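Local coordinates for HD domain-containing protein (Aquifex aeolicus, PDB 2HEK) that is of unknown function but binds zinc through an HD domain and GDP at separate sites, and may have dGTPase activity like its family, at residues K35-A40 against P45-T50; V175-F180 against Y217-F222; F91-E96 against V225-S230; E110-E115 against N251-N256; K78-L83 against E152-E157. All coordinates share one frame; numbering follows the deposited sequence.

Interaction 1: K35-A40 against P45-T50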
# COMPACT_ATOMS: atom_id res chain seq x y z
N LYS A 35 17.06 3.65 20.34
CA LYS A 35 16.23 2.84 19.45
C LYS A 35 15.06 2.26 20.19
O LYS A 35 15.20 1.76 21.32
CB LYS A 35 17.05 1.70 18.81
CG LYS A 35 18.02 2.20 17.72
CD LYS A 35 18.66 1.03 16.96
CE LYS A 35 20.02 1.40 16.33
NZ LYS A 35 21.02 1.83 17.40
N GLN A 36 13.89 2.33 19.56
CA GLN A 36 12.65 1.84 20.09
C GLN A 36 12.80 0.38 20.50
O GLN A 36 12.33 -0.02 21.58
CB GLN A 36 11.54 2.00 19.04
CG GLN A 36 10.17 1.45 19.45
CD GLN A 36 9.46 2.36 20.46
OE1 GLN A 36 9.86 3.51 20.68
NE2 GLN A 36 8.41 1.83 21.09
N LEU A 37 13.48 -0.41 19.67
CA LEU A 37 13.57 -1.85 19.89
C LEU A 37 14.95 -2.36 20.32
O LEU A 37 15.21 -3.54 20.23
CB LEU A 37 13.09 -2.61 18.63
CG LEU A 37 11.63 -2.45 18.19
CD1 LEU A 37 11.33 -3.31 16.93
CD2 LEU A 37 10.67 -2.87 19.29
N GLY A 38 15.81 -1.47 20.82
CA GLY A 38 17.05 -1.86 21.43
C GLY A 38 17.96 -2.48 20.41
O GLY A 38 18.35 -1.82 19.46
N LEU A 39 18.29 -3.75 20.61
CA LEU A 39 19.19 -4.52 19.74
C LEU A 39 18.48 -5.31 18.66
O LEU A 39 19.13 -6.06 17.97
CB LEU A 39 20.03 -5.53 20.58
CG LEU A 39 20.99 -4.91 21.59
CD1 LEU A 39 21.55 -5.98 22.53
CD2 LEU A 39 22.13 -4.16 20.89
N ALA A 40 17.17 -5.16 18.50
CA ALA A 40 16.48 -5.93 17.49
C ALA A 40 17.06 -5.70 16.09
O ALA A 40 16.90 -6.54 15.21
CB ALA A 40 14.97 -5.60 17.48
N PRO A 45 17.22 -5.81 10.26
CA PRO A 45 18.20 -4.73 10.08
C PRO A 45 17.62 -3.32 9.99
O PRO A 45 18.27 -2.36 10.41
CB PRO A 45 18.91 -5.13 8.75
CG PRO A 45 18.83 -6.64 8.78
CD PRO A 45 17.41 -6.88 9.26
N SER A 46 16.38 -3.21 9.51
CA SER A 46 15.76 -1.88 9.28
C SER A 46 15.06 -1.34 10.56
O SER A 46 14.48 -0.25 10.51
CB SER A 46 14.79 -1.98 8.12
OG SER A 46 15.51 -2.14 6.87
N ALA A 47 15.15 -2.06 11.69
CA ALA A 47 14.54 -1.62 12.97
C ALA A 47 15.35 -0.50 13.60
O ALA A 47 15.80 -0.62 14.75
CB ALA A 47 14.42 -2.79 14.00
N GLN A 48 15.48 0.61 12.88
CA GLN A 48 16.35 1.72 13.33
C GLN A 48 15.55 2.86 13.95
O GLN A 48 16.13 3.84 14.38
CB GLN A 48 17.11 2.27 12.11
CG GLN A 48 18.01 1.24 11.41
CD GLN A 48 19.22 0.93 12.23
OE1 GLN A 48 19.79 -0.12 12.12
NE2 GLN A 48 19.59 1.85 13.08
N HIS A 49 14.22 2.75 13.99
CA HIS A 49 13.37 3.84 14.50
C HIS A 49 13.65 4.09 15.99
O HIS A 49 14.04 3.14 16.75
CB HIS A 49 11.89 3.53 14.28
CG HIS A 49 11.51 2.13 14.69
ND1 HIS A 49 10.46 1.86 15.56
CD2 HIS A 49 12.02 0.93 14.34
CE1 HIS A 49 10.35 0.55 15.71
NE2 HIS A 49 11.31 -0.03 15.01
N THR A 50 13.48 5.35 16.42
CA THR A 50 13.81 5.72 17.80
C THR A 50 12.61 6.14 18.61
O THR A 50 11.50 6.32 18.06
CB THR A 50 14.86 6.85 17.85
OG1 THR A 50 14.21 8.09 17.59
CG2 THR A 50 15.94 6.66 16.80
O HOH W 1 14.24 0.40 17.00
O HOH W 2 16.42 -2.15 17.18

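Interaction 2: V175-F180 against Y217-F222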
# COMPACT_ATOMS: atom_id res chain seq x y z
N VAL A 175 7.18 -6.35 8.85
CA VAL A 175 6.28 -7.44 9.20
C VAL A 175 4.97 -7.26 8.43
O VAL A 175 4.11 -6.50 8.81
CB VAL A 175 6.09 -7.57 10.74
CG1 VAL A 175 5.14 -8.74 11.10
CG2 VAL A 175 7.44 -7.80 11.39
N SER A 176 4.87 -8.02 7.35
CA SER A 176 3.83 -7.94 6.32
C SER A 176 2.62 -8.81 6.63
O SER A 176 1.78 -9.04 5.74
CB SER A 176 4.44 -8.45 5.00
OG SER A 176 5.04 -9.75 5.15
N TYR A 177 2.53 -9.30 7.87
CA TYR A 177 1.47 -10.25 8.20
C TYR A 177 0.25 -9.56 8.84
O TYR A 177 -0.88 -9.80 8.41
CB TYR A 177 2.01 -11.41 9.04
CG TYR A 177 3.15 -12.21 8.39
CD1 TYR A 177 4.40 -12.24 8.99
CD2 TYR A 177 2.99 -12.91 7.16
CE1 TYR A 177 5.50 -12.96 8.42
CE2 TYR A 177 4.08 -13.67 6.59
CZ TYR A 177 5.35 -13.67 7.23
OH TYR A 177 6.48 -14.40 6.78
N GLY A 178 0.44 -8.70 9.83
CA GLY A 178 -0.73 -7.97 10.38
C GLY A 178 -1.27 -6.91 9.40
O GLY A 178 -0.58 -6.54 8.42
N PHE A 179 -2.49 -6.41 9.65
CA PHE A 179 -2.92 -5.14 9.08
C PHE A 179 -2.78 -4.10 10.20
O PHE A 179 -3.41 -4.20 11.20
CB PHE A 179 -4.37 -5.19 8.53
CG PHE A 179 -4.85 -3.88 7.93
CD1 PHE A 179 -4.21 -3.31 6.83
CD2 PHE A 179 -5.95 -3.21 8.46
CE1 PHE A 179 -4.65 -2.07 6.26
CE2 PHE A 179 -6.40 -1.97 7.91
CZ PHE A 179 -5.75 -1.41 6.81
N PHE A 180 -1.99 -3.05 10.00
CA PHE A 180 -1.69 -2.16 11.10
C PHE A 180 -2.23 -0.69 11.05
O PHE A 180 -1.70 0.23 11.73
CB PHE A 180 -0.17 -2.19 11.31
CG PHE A 180 0.38 -3.58 11.64
CD1 PHE A 180 0.74 -4.49 10.62
CD2 PHE A 180 0.54 -3.97 12.95
CE1 PHE A 180 1.30 -5.77 10.95
CE2 PHE A 180 1.08 -5.25 13.27
CZ PHE A 180 1.45 -6.14 12.28
N TYR A 217 4.26 -10.08 18.32
CA TYR A 217 4.88 -10.90 19.38
C TYR A 217 5.59 -12.12 18.85
O TYR A 217 6.75 -12.37 19.19
CB TYR A 217 3.87 -11.27 20.50
CG TYR A 217 3.81 -10.17 21.49
CD1 TYR A 217 2.94 -9.09 21.30
CD2 TYR A 217 4.71 -10.12 22.55
CE1 TYR A 217 2.95 -8.01 22.16
CE2 TYR A 217 4.72 -9.05 23.43
CZ TYR A 217 3.83 -8.00 23.23
OH TYR A 217 3.81 -6.93 24.10
N VAL A 218 4.91 -12.89 18.00
CA VAL A 218 5.54 -14.13 17.52
C VAL A 218 6.69 -13.86 16.55
O VAL A 218 7.71 -14.56 16.58
CB VAL A 218 4.54 -15.17 16.95
CG1 VAL A 218 3.62 -15.63 18.07
CG2 VAL A 218 3.75 -14.64 15.74
N GLN A 219 6.54 -12.83 15.72
CA GLN A 219 7.54 -12.60 14.67
C GLN A 219 8.75 -11.82 15.21
O GLN A 219 9.90 -12.11 14.84
CB GLN A 219 6.90 -11.94 13.43
CG GLN A 219 7.85 -11.54 12.28
CD GLN A 219 8.17 -12.71 11.32
OE1 GLN A 219 7.91 -13.88 11.63
NE2 GLN A 219 8.75 -12.39 10.15
N VAL A 220 8.49 -10.82 16.06
CA VAL A 220 9.56 -9.88 16.46
C VAL A 220 9.92 -9.92 17.96
O VAL A 220 11.06 -10.24 18.32
CB VAL A 220 9.23 -8.39 16.05
CG1 VAL A 220 10.36 -7.47 16.52
CG2 VAL A 220 9.01 -8.25 14.52
N TYR A 221 8.97 -9.59 18.84
CA TYR A 221 9.31 -9.38 20.26
C TYR A 221 9.80 -10.70 20.90
O TYR A 221 10.65 -10.69 21.80
CB TYR A 221 8.14 -8.74 21.06
CG TYR A 221 7.49 -7.50 20.41
CD1 TYR A 221 6.10 -7.31 20.46
CD2 TYR A 221 8.27 -6.52 19.74
CE1 TYR A 221 5.49 -6.19 19.87
CE2 TYR A 221 7.65 -5.40 19.12
CZ TYR A 221 6.27 -5.24 19.22
OH TYR A 221 5.65 -4.14 18.62
N PHE A 222 9.27 -11.82 20.44
CA PHE A 222 9.67 -13.13 21.02
C PHE A 222 10.58 -13.91 20.09
O PHE A 222 10.76 -15.11 20.27
CB PHE A 222 8.44 -13.97 21.40
CG PHE A 222 7.65 -13.39 22.53
CD1 PHE A 222 6.32 -13.80 22.73
CD2 PHE A 222 8.21 -12.41 23.37
CE1 PHE A 222 5.56 -13.26 23.80
CE2 PHE A 222 7.46 -11.86 24.45
CZ PHE A 222 6.12 -12.30 24.66
O HOH W 3 8.60 -14.98 8.45

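Interaction 3: F91-E96 against V225-S230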
# COMPACT_ATOMS: atom_id res chain seq x y z
N PHE A 91 17.74 0.43 25.23
CA PHE A 91 17.41 -1.01 24.99
C PHE A 91 16.07 -1.43 25.60
O PHE A 91 15.27 -0.62 26.03
CB PHE A 91 18.51 -2.02 25.43
CG PHE A 91 19.81 -1.96 24.65
CD1 PHE A 91 20.89 -1.42 25.31
CD2 PHE A 91 19.98 -2.36 23.33
CE1 PHE A 91 22.10 -1.22 24.69
CE2 PHE A 91 21.19 -2.16 22.71
CZ PHE A 91 22.25 -1.58 23.38
N SER A 92 15.85 -2.76 25.60
CA SER A 92 14.59 -3.33 26.05
C SER A 92 14.62 -3.95 27.43
O SER A 92 15.63 -4.52 27.84
CB SER A 92 14.09 -4.36 25.03
OG SER A 92 14.12 -3.84 23.72
N HIS A 93 13.52 -3.85 28.16
CA HIS A 93 13.54 -4.58 29.40
C HIS A 93 14.59 -4.02 30.35
O HIS A 93 15.22 -4.77 31.07
CB HIS A 93 13.84 -6.05 29.08
CG HIS A 93 12.96 -6.60 27.90
ND1 HIS A 93 11.67 -7.01 28.17
CD2 HIS A 93 13.16 -6.76 26.57
CE1 HIS A 93 11.11 -7.45 27.07
NE2 HIS A 93 11.99 -7.30 26.09
N THR A 94 14.76 -2.70 30.34
CA THR A 94 15.84 -2.12 31.14
C THR A 94 15.38 -1.35 32.36
O THR A 94 16.17 -1.04 33.25
CB THR A 94 16.75 -1.29 30.25
OG1 THR A 94 15.96 -0.48 29.39
CG2 THR A 94 17.65 -2.19 29.41
N THR A 95 14.09 -1.02 32.42
CA THR A 95 13.53 -0.30 33.56
C THR A 95 13.84 -1.04 34.85
O THR A 95 14.26 -0.45 35.86
CB THR A 95 12.02 -0.12 33.42
OG1 THR A 95 11.73 0.62 32.23
CG2 THR A 95 11.46 0.63 34.62
N GLU A 96 13.63 -2.36 34.81
CA GLU A 96 13.78 -3.25 35.96
C GLU A 96 15.23 -3.42 36.43
O GLU A 96 15.46 -3.95 37.51
CB GLU A 96 13.18 -4.62 35.64
CG GLU A 96 11.68 -4.60 35.34
CD GLU A 96 11.35 -4.59 33.84
OE1 GLU A 96 12.15 -4.08 33.02
OE2 GLU A 96 10.26 -5.10 33.49
N VAL A 225 16.33 -15.15 18.65
CA VAL A 225 17.61 -14.41 18.65
C VAL A 225 17.46 -13.04 19.30
O VAL A 225 18.34 -12.65 20.05
CB VAL A 225 18.25 -14.31 17.23
CG1 VAL A 225 19.61 -13.60 17.27
CG2 VAL A 225 18.36 -15.68 16.62
N VAL A 226 16.35 -12.33 19.02
CA VAL A 226 16.07 -11.08 19.72
C VAL A 226 16.13 -11.30 21.25
O VAL A 226 16.73 -10.51 21.98
CB VAL A 226 14.69 -10.48 19.30
CG1 VAL A 226 14.30 -9.33 20.23
CG2 VAL A 226 14.76 -9.99 17.81
N ARG A 227 15.53 -12.40 21.72
CA ARG A 227 15.48 -12.68 23.16
C ARG A 227 16.88 -12.97 23.75
O ARG A 227 17.23 -12.39 24.79
CB ARG A 227 14.49 -13.80 23.49
CG ARG A 227 12.97 -13.41 23.30
CD ARG A 227 12.46 -12.35 24.30
NE ARG A 227 12.80 -12.70 25.68
CZ ARG A 227 13.50 -11.93 26.53
NH1 ARG A 227 13.92 -10.71 26.18
NH2 ARG A 227 13.78 -12.38 27.75
N ILE A 228 17.69 -13.78 23.08
CA ILE A 228 19.06 -14.09 23.61
C ILE A 228 20.00 -12.87 23.62
O ILE A 228 20.77 -12.64 24.57
CB ILE A 228 19.72 -15.38 22.97
CG1 ILE A 228 21.03 -15.78 23.69
CG2 ILE A 228 19.99 -15.23 21.45
CD1 ILE A 228 20.80 -16.21 25.18
N LEU A 229 19.91 -12.04 22.58
CA LEU A 229 20.64 -10.78 22.58
C LEU A 229 20.28 -9.91 23.79
O LEU A 229 21.15 -9.33 24.43
CB LEU A 229 20.40 -10.01 21.26
CG LEU A 229 20.99 -10.71 20.02
CD1 LEU A 229 20.50 -10.04 18.69
CD2 LEU A 229 22.53 -10.71 20.09
N SER A 230 18.99 -9.82 24.11
CA SER A 230 18.53 -9.04 25.26
C SER A 230 19.01 -9.64 26.58
O SER A 230 19.38 -8.91 27.50
CB SER A 230 17.00 -8.94 25.25
OG SER A 230 16.55 -8.15 26.34
O HOH W 4 17.62 -5.62 26.43

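Interaction 4: E110-E115 against N251-N256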
# COMPACT_ATOMS: atom_id res chain seq x y z
N GLU A 110 8.55 10.40 35.73
CA GLU A 110 8.15 11.44 36.67
C GLU A 110 9.35 12.29 37.03
O GLU A 110 9.24 13.51 37.03
CB GLU A 110 7.46 10.88 37.95
CG GLU A 110 7.11 12.00 38.99
CD GLU A 110 6.28 11.47 40.18
OE1 GLU A 110 6.13 10.25 40.27
OE2 GLU A 110 5.77 12.25 41.01
N ARG A 111 10.51 11.69 37.30
CA ARG A 111 11.71 12.44 37.64
C ARG A 111 12.17 13.40 36.54
O ARG A 111 12.52 14.54 36.83
CB ARG A 111 12.85 11.46 37.99
CG ARG A 111 12.61 10.67 39.27
CD ARG A 111 13.90 10.08 39.81
NE ARG A 111 14.90 11.12 40.06
CZ ARG A 111 16.19 10.89 40.23
NH1 ARG A 111 16.64 9.64 40.19
NH2 ARG A 111 17.02 11.89 40.47
N VAL A 112 12.15 12.93 35.30
CA VAL A 112 12.57 13.75 34.15
C VAL A 112 11.60 14.96 33.97
O VAL A 112 12.01 16.08 33.73
CB VAL A 112 12.75 12.92 32.85
CG1 VAL A 112 13.00 13.82 31.65
CG2 VAL A 112 13.91 11.94 33.01
N ILE A 113 10.30 14.69 34.12
CA ILE A 113 9.31 15.77 34.01
C ILE A 113 9.48 16.82 35.12
O ILE A 113 9.32 18.02 34.86
CB ILE A 113 7.89 15.20 34.06
CG1 ILE A 113 7.57 14.44 32.77
CG2 ILE A 113 6.86 16.30 34.28
CD1 ILE A 113 6.42 13.46 32.90
N LYS A 114 9.80 16.38 36.34
CA LYS A 114 9.84 17.29 37.49
C LYS A 114 11.19 17.94 37.75
O LYS A 114 11.24 19.07 38.27
CB LYS A 114 9.34 16.56 38.73
CG LYS A 114 7.81 16.38 38.72
CD LYS A 114 7.33 15.61 39.94
CE LYS A 114 5.80 15.62 40.03
NZ LYS A 114 5.30 14.83 41.22
N GLU A 115 12.27 17.25 37.38
CA GLU A 115 13.64 17.66 37.72
C GLU A 115 14.46 18.28 36.57
O GLU A 115 15.67 18.53 36.74
CB GLU A 115 14.41 16.49 38.36
CG GLU A 115 13.73 15.85 39.60
CD GLU A 115 14.43 14.60 40.12
OE1 GLU A 115 15.66 14.43 39.95
OE2 GLU A 115 13.75 13.76 40.73
N ASN A 251 22.76 11.78 35.27
CA ASN A 251 23.38 10.47 35.09
C ASN A 251 22.42 9.49 34.43
O ASN A 251 22.85 8.50 33.84
CB ASN A 251 23.89 9.90 36.41
CG ASN A 251 25.18 10.55 36.88
OD1 ASN A 251 26.04 10.90 36.07
ND2 ASN A 251 25.32 10.72 38.19
N PHE A 252 21.12 9.74 34.57
CA PHE A 252 20.15 8.99 33.79
C PHE A 252 20.14 9.55 32.37
O PHE A 252 20.28 8.79 31.43
CB PHE A 252 18.76 9.03 34.41
CG PHE A 252 17.70 8.53 33.47
CD1 PHE A 252 17.51 7.17 33.29
CD2 PHE A 252 16.94 9.42 32.73
CE1 PHE A 252 16.55 6.70 32.39
CE2 PHE A 252 15.99 8.96 31.83
CZ PHE A 252 15.80 7.60 31.66
N LEU A 253 20.02 10.87 32.23
CA LEU A 253 19.92 11.52 30.93
C LEU A 253 21.10 11.22 30.00
O LEU A 253 20.93 11.20 28.78
CB LEU A 253 19.66 13.02 31.04
CG LEU A 253 18.27 13.44 31.61
CD1 LEU A 253 18.23 14.95 31.79
CD2 LEU A 253 17.09 13.00 30.74
N ARG A 254 22.28 10.95 30.56
CA ARG A 254 23.42 10.63 29.71
C ARG A 254 23.42 9.19 29.20
O ARG A 254 24.24 8.83 28.36
CB ARG A 254 24.75 10.99 30.39
CG ARG A 254 24.96 12.51 30.41
CD ARG A 254 26.35 12.96 30.87
NE ARG A 254 26.51 13.05 32.33
CZ ARG A 254 27.03 12.10 33.11
NH1 ARG A 254 27.43 10.93 32.59
NH2 ARG A 254 27.13 12.30 34.41
N LEU A 255 22.52 8.36 29.70
CA LEU A 255 22.38 7.01 29.21
C LEU A 255 21.62 7.01 27.88
O LEU A 255 20.40 7.21 27.85
CB LEU A 255 21.60 6.15 30.21
CG LEU A 255 22.27 5.76 31.52
CD1 LEU A 255 21.21 5.11 32.40
CD2 LEU A 255 23.44 4.79 31.28
N ASN A 256 22.36 6.82 26.79
CA ASN A 256 21.76 6.53 25.47
C ASN A 256 22.41 5.25 24.88
O ASN A 256 23.30 4.66 25.52
CB ASN A 256 21.81 7.75 24.54
CG ASN A 256 23.23 8.21 24.20
OD1 ASN A 256 24.16 7.41 24.07
ND2 ASN A 256 23.40 9.51 24.06

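Interaction 5: K78-L83 against E152-E157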
# COMPACT_ATOMS: atom_id res chain seq x y z
N LYS A 78 -2.77 14.87 25.13
CA LYS A 78 -1.82 14.81 24.01
C LYS A 78 -0.43 15.00 24.55
O LYS A 78 0.52 14.28 24.17
CB LYS A 78 -2.10 15.88 22.94
CG LYS A 78 -3.28 15.54 22.00
CD LYS A 78 -3.74 16.79 21.24
CE LYS A 78 -2.57 17.51 20.50
NZ LYS A 78 -3.05 18.78 19.82
N LEU A 79 -0.28 15.96 25.46
CA LEU A 79 1.06 16.15 26.02
C LEU A 79 1.45 14.98 26.90
O LEU A 79 2.62 14.61 26.92
CB LEU A 79 1.21 17.51 26.76
CG LEU A 79 1.01 18.77 25.88
CD1 LEU A 79 1.16 20.11 26.69
CD2 LEU A 79 1.96 18.76 24.67
N ALA A 80 0.50 14.39 27.64
CA ALA A 80 0.83 13.19 28.42
C ALA A 80 1.34 12.08 27.47
O ALA A 80 2.27 11.34 27.82
CB ALA A 80 -0.42 12.70 29.21
N GLY A 81 0.71 11.96 26.29
CA GLY A 81 1.15 10.99 25.26
C GLY A 81 2.57 11.34 24.80
O GLY A 81 3.46 10.49 24.79
N LEU A 82 2.79 12.59 24.43
CA LEU A 82 4.11 13.06 24.00
C LEU A 82 5.28 12.73 24.96
O LEU A 82 6.38 12.34 24.51
CB LEU A 82 4.04 14.57 23.72
CG LEU A 82 5.27 15.21 23.04
CD1 LEU A 82 5.43 14.72 21.56
CD2 LEU A 82 5.20 16.77 23.12
N LEU A 83 5.05 12.85 26.28
CA LEU A 83 6.15 12.72 27.24
C LEU A 83 6.25 11.33 27.85
O LEU A 83 7.08 11.09 28.73
CB LEU A 83 5.99 13.79 28.34
CG LEU A 83 5.88 15.22 27.80
CD1 LEU A 83 5.66 16.20 28.93
CD2 LEU A 83 7.13 15.63 27.00
N GLU A 152 -6.41 5.78 30.11
CA GLU A 152 -6.82 4.68 29.20
C GLU A 152 -6.56 5.03 27.73
O GLU A 152 -6.20 4.16 26.93
CB GLU A 152 -8.32 4.37 29.34
CG GLU A 152 -8.66 3.53 30.54
CD GLU A 152 -10.17 3.22 30.69
OE1 GLU A 152 -11.01 3.61 29.85
OE2 GLU A 152 -10.50 2.59 31.71
N ILE A 153 -6.75 6.31 27.39
CA ILE A 153 -6.53 6.76 26.02
C ILE A 153 -5.08 6.49 25.57
O ILE A 153 -4.84 6.14 24.42
CB ILE A 153 -6.95 8.24 25.82
CG1 ILE A 153 -8.49 8.36 25.93
CG2 ILE A 153 -6.38 8.83 24.47
CD1 ILE A 153 -9.02 9.82 25.89
N ILE A 154 -4.14 6.61 26.49
CA ILE A 154 -2.73 6.40 26.21
C ILE A 154 -2.23 4.98 26.48
O ILE A 154 -1.54 4.41 25.62
CB ILE A 154 -1.83 7.39 26.97
CG1 ILE A 154 -2.13 8.83 26.54
CG2 ILE A 154 -0.32 7.10 26.68
CD1 ILE A 154 -1.61 9.78 27.62
N THR A 155 -2.60 4.39 27.63
CA THR A 155 -1.94 3.20 28.18
C THR A 155 -2.85 1.97 28.14
O THR A 155 -2.42 0.87 28.51
CB THR A 155 -1.51 3.43 29.67
OG1 THR A 155 -2.68 3.70 30.44
CG2 THR A 155 -0.52 4.66 29.82
N GLY A 156 -4.10 2.13 27.69
CA GLY A 156 -5.05 1.00 27.66
C GLY A 156 -4.71 -0.03 26.59
O GLY A 156 -3.71 0.11 25.88
N GLU A 157 -5.54 -1.07 26.47
CA GLU A 157 -5.19 -2.20 25.61
C GLU A 157 -5.01 -1.77 24.15
O GLU A 157 -4.05 -2.20 23.50
CB GLU A 157 -6.17 -3.36 25.75
CG GLU A 157 -6.06 -4.15 27.05
CD GLU A 157 -4.69 -4.83 27.27
OE1 GLU A 157 -4.05 -5.34 26.31
OE2 GLU A 157 -4.25 -4.85 28.44

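Interaction 1: K35-A40 against P45-T50
A loop that doubles back on itself just ahead of the HD-domain helix 51-69 is pinned by a single beta bridge between K35 and T50. The one direct hydrogen bond between the two arms runs from Q36 N to H49 O, 2.9 Å long and fairly straight at 165°. The same carbonyl also receives a CA-H...O contact from K35 CA, at 3.5 Å. Around this bridge the H49 ring packs on neighbouring side chains: its CG is wedged (chi1 46°) between backbone N and carbonyl carbon, and the ring meets Q36 CB obliquely and L37 CD1 at its edge. F172 stacks on the imidazole from helix 160-173. Were H49 cut back to an alanine, Q36 and L37 would probably lose the ring they pack on and F172 its stacking mate. The contact lies beside the metal site: the Q36 side chain touches those of the zinc ligands H54 and D85. T50, whose OG1 bonds E53, caps the start of helix 51-69. Where the two backbones diverge, water fills in: one molecule accepts the L37 N-H at 2.9 Å while lying 2.8 Å from H49 O, and a second links G38 O to A47 O, 2.9 Å from the latter.

Interaction 2: V175-F180 against Y217-F222
V175 CG2 and V220 CG2 meet methyl to methyl at 3.5 Å, and this is the tightest point where the loop after helix 160-173 lies against the last turn of helix 203-221. The same V175 methyl also rests on the aliphatic part of Q219, 3.9 Å from CG, the two side chains sliding past each other in opposite directions. Farther out, the Q219 amide comes to the rim of the Y177 ring: NE2 lies 3.7 Å from CE1, near the ring plane, with amide and ring almost perpendicular at 87°. A bend at chi2 (84°) turns the amide there. Water joins the polar ends, sitting 2.8 Å from Y177 OH and accepting from Q219 NE2 at 3.1 Å. Shortening Q219 to an alanine is likely to remove the part of V175's cover that Q219 CG supplies and to leave this water without its amide donor. The helix that presents Q219 and V220 ends in a wider pi-type turn, closed by F222 N to Y217 O at 2.9 Å. R204 of the third subunit packs on Y177 and Q219, so the contact borders a subunit interface. Within the chain, Y221 OH bonds D169 of helix 160-173, while the side chains of Y217 and F222 pack against strands 349-356 and 311-318, so the end of helix 203-221 sits between helix 160-173 and that sheet.

Interaction 3: F91-E96 against V225-S230
S230 and H93 are brought together by simple rotations: the serine hydroxyl stands anti to its own nitrogen (chi1 -178°), and the imidazole CG of H93 lies anti to its carbonyl carbon. The hydroxyl approaches the ring obliquely, S230 OG 3.7 Å from H93 CD2. One helical turn earlier, R227 folds back through successive bends at chi2 and chi3, and this carries its guanidinium across to the same imidazole. NH1 sits 3.9 Å from H93 NE2, over one face of the ring and offset toward its rim, but the two planes are tilted 53° apart, so the groups touch without stacking flat. The main polar commitment of the arginine is made away from the histidine: R227 NE forms a salt bridge with D314, which probably fixes the guanidinium and lets NH1 lean over the ring.

A water links the S92 backbone to the S230 hydroxyl. It donates to S92 O at 2.7 Å and lies 2.7 Å from S230 OG, spanning two oxygens that are themselves 4.0 Å apart. It bridges the two segments, which share no direct hydrogen bond in this sparse, largely surface contact.

H93 takes backbone angles of the left-handed helical region, which kinks the chain just before helix 95-98; T94 OG1 hydrogen-bonds to P89 O and P90 O. The contact is a seam between the HD domain, a few residues after the zinc ligand D85 in sequence, and helix 224-240 of the HD-associated region, whose first turn carries V225 into a GDP pocket.

Interaction 4: E110-E115 against N251-N256
V112 and L253 bring helix 108-115 and the short helix 250-253 to their closest approach, with their CA atoms 8.3 Å apart, a spacing that is filled by side chains. A single methyl does the work: V112 CG2 reaches F252 CE2 at 3.8 Å and L253 CD2 at 4.0 Å. It sits anti to the carbonyl carbon of V112, while CG1 takes the place anti to the backbone N. Valine and phenylalanine cross at about a right angle, the methyl meeting the ring obliquely. Two salt bridges also run along the first helix; the K114-E110 pair lies on the side away from the contact. R111 holds E115 side-on with two nitrogens: NH2 meets the syn lone pair of OE1 at 2.9 Å, and NE reaches OE2 at 3.0 Å from 33° out of the carboxylate plane. E110 OE2 uses its anti lone pair to accept from K114 NZ, at 2.6 Å. Both cations have further partners, since R111 NH1 pairs with E102 and K114 NZ with E132; R111 also bonds F246 O, in the run leading to helix 250-253. F108 stacks on the F252 ring, and P27 packs against both V112 and L253. The whole is plain helix-to-helix apolar packing, a buried join between the all-helical HD domain and its HD-associated region, with the F252 side chain about 9 Å from that of the zinc ligand D85.

Interaction 5: K78-L83 against E152-E157
I154 of helix 145-155 points its longer branch straight at the backbone of helix 74-82, and that one side chain makes the contact. Its CG1 lies anti to the carbonyl carbon (chi1 -62°) and the chain then runs on extended (chi2 160°), so CD1 comes down between two consecutive residues, 3.5 Å from A80 CB and 3.5 Å from G81 N. I154 CG1 passes 4.1 Å from G81 CA. The small residues A80 and G81 are consistent with so close an approach: the CA atoms of G81 and I154 are 6.1 Å apart, and the isoleucine lies over main chain, with the A80 methyl beside it. No polar bond joins the segments, which meet by van der Waals packing. The isoleucine is also part of the second shell of the metal site. Its side chain touches H84 and lies about 4 Å from that of the zinc ligand D161 and about 7 Å from the zinc ion, while its backbone hydrogen-bonds to D161. This is consistent with the helix end helping to place that ligand. G156 N still bonds E152 O at 3.0 Å, and G156 is the first residue to leave helical angles. Helix 128-139 lies over the join, its I137 packing on both A80 and I154 and its T138 bonding A80 O, while on other sides L82 and I153 pack against helix 51-69.

Overall arrangement
Interactions 1, 2 and 3 form one touching cluster. L37 CD2 of interaction 1 lies 3.9 Å from Y221 CE2 of interaction 2, and G38 CA lies 3.5 Å from F91 CD2 of interaction 3. Interactions 2 and 3 also meet, Y221 O coming 3.5 Å from R227 CD where helix 203-221 gives way to helix 224-240. Interactions 4 and 5 touch none of these; their nearest atoms come within about 5 Å of each other. Interactions 1 and 5 approach the zinc site from different elements, their centres about 22 Å apart. P45 of interaction 1 and V225 of interaction 3 share one GDP pocket. Interactions 2 and 4, with centres about 31 Å apart, lie on opposite sides of the chain's centre.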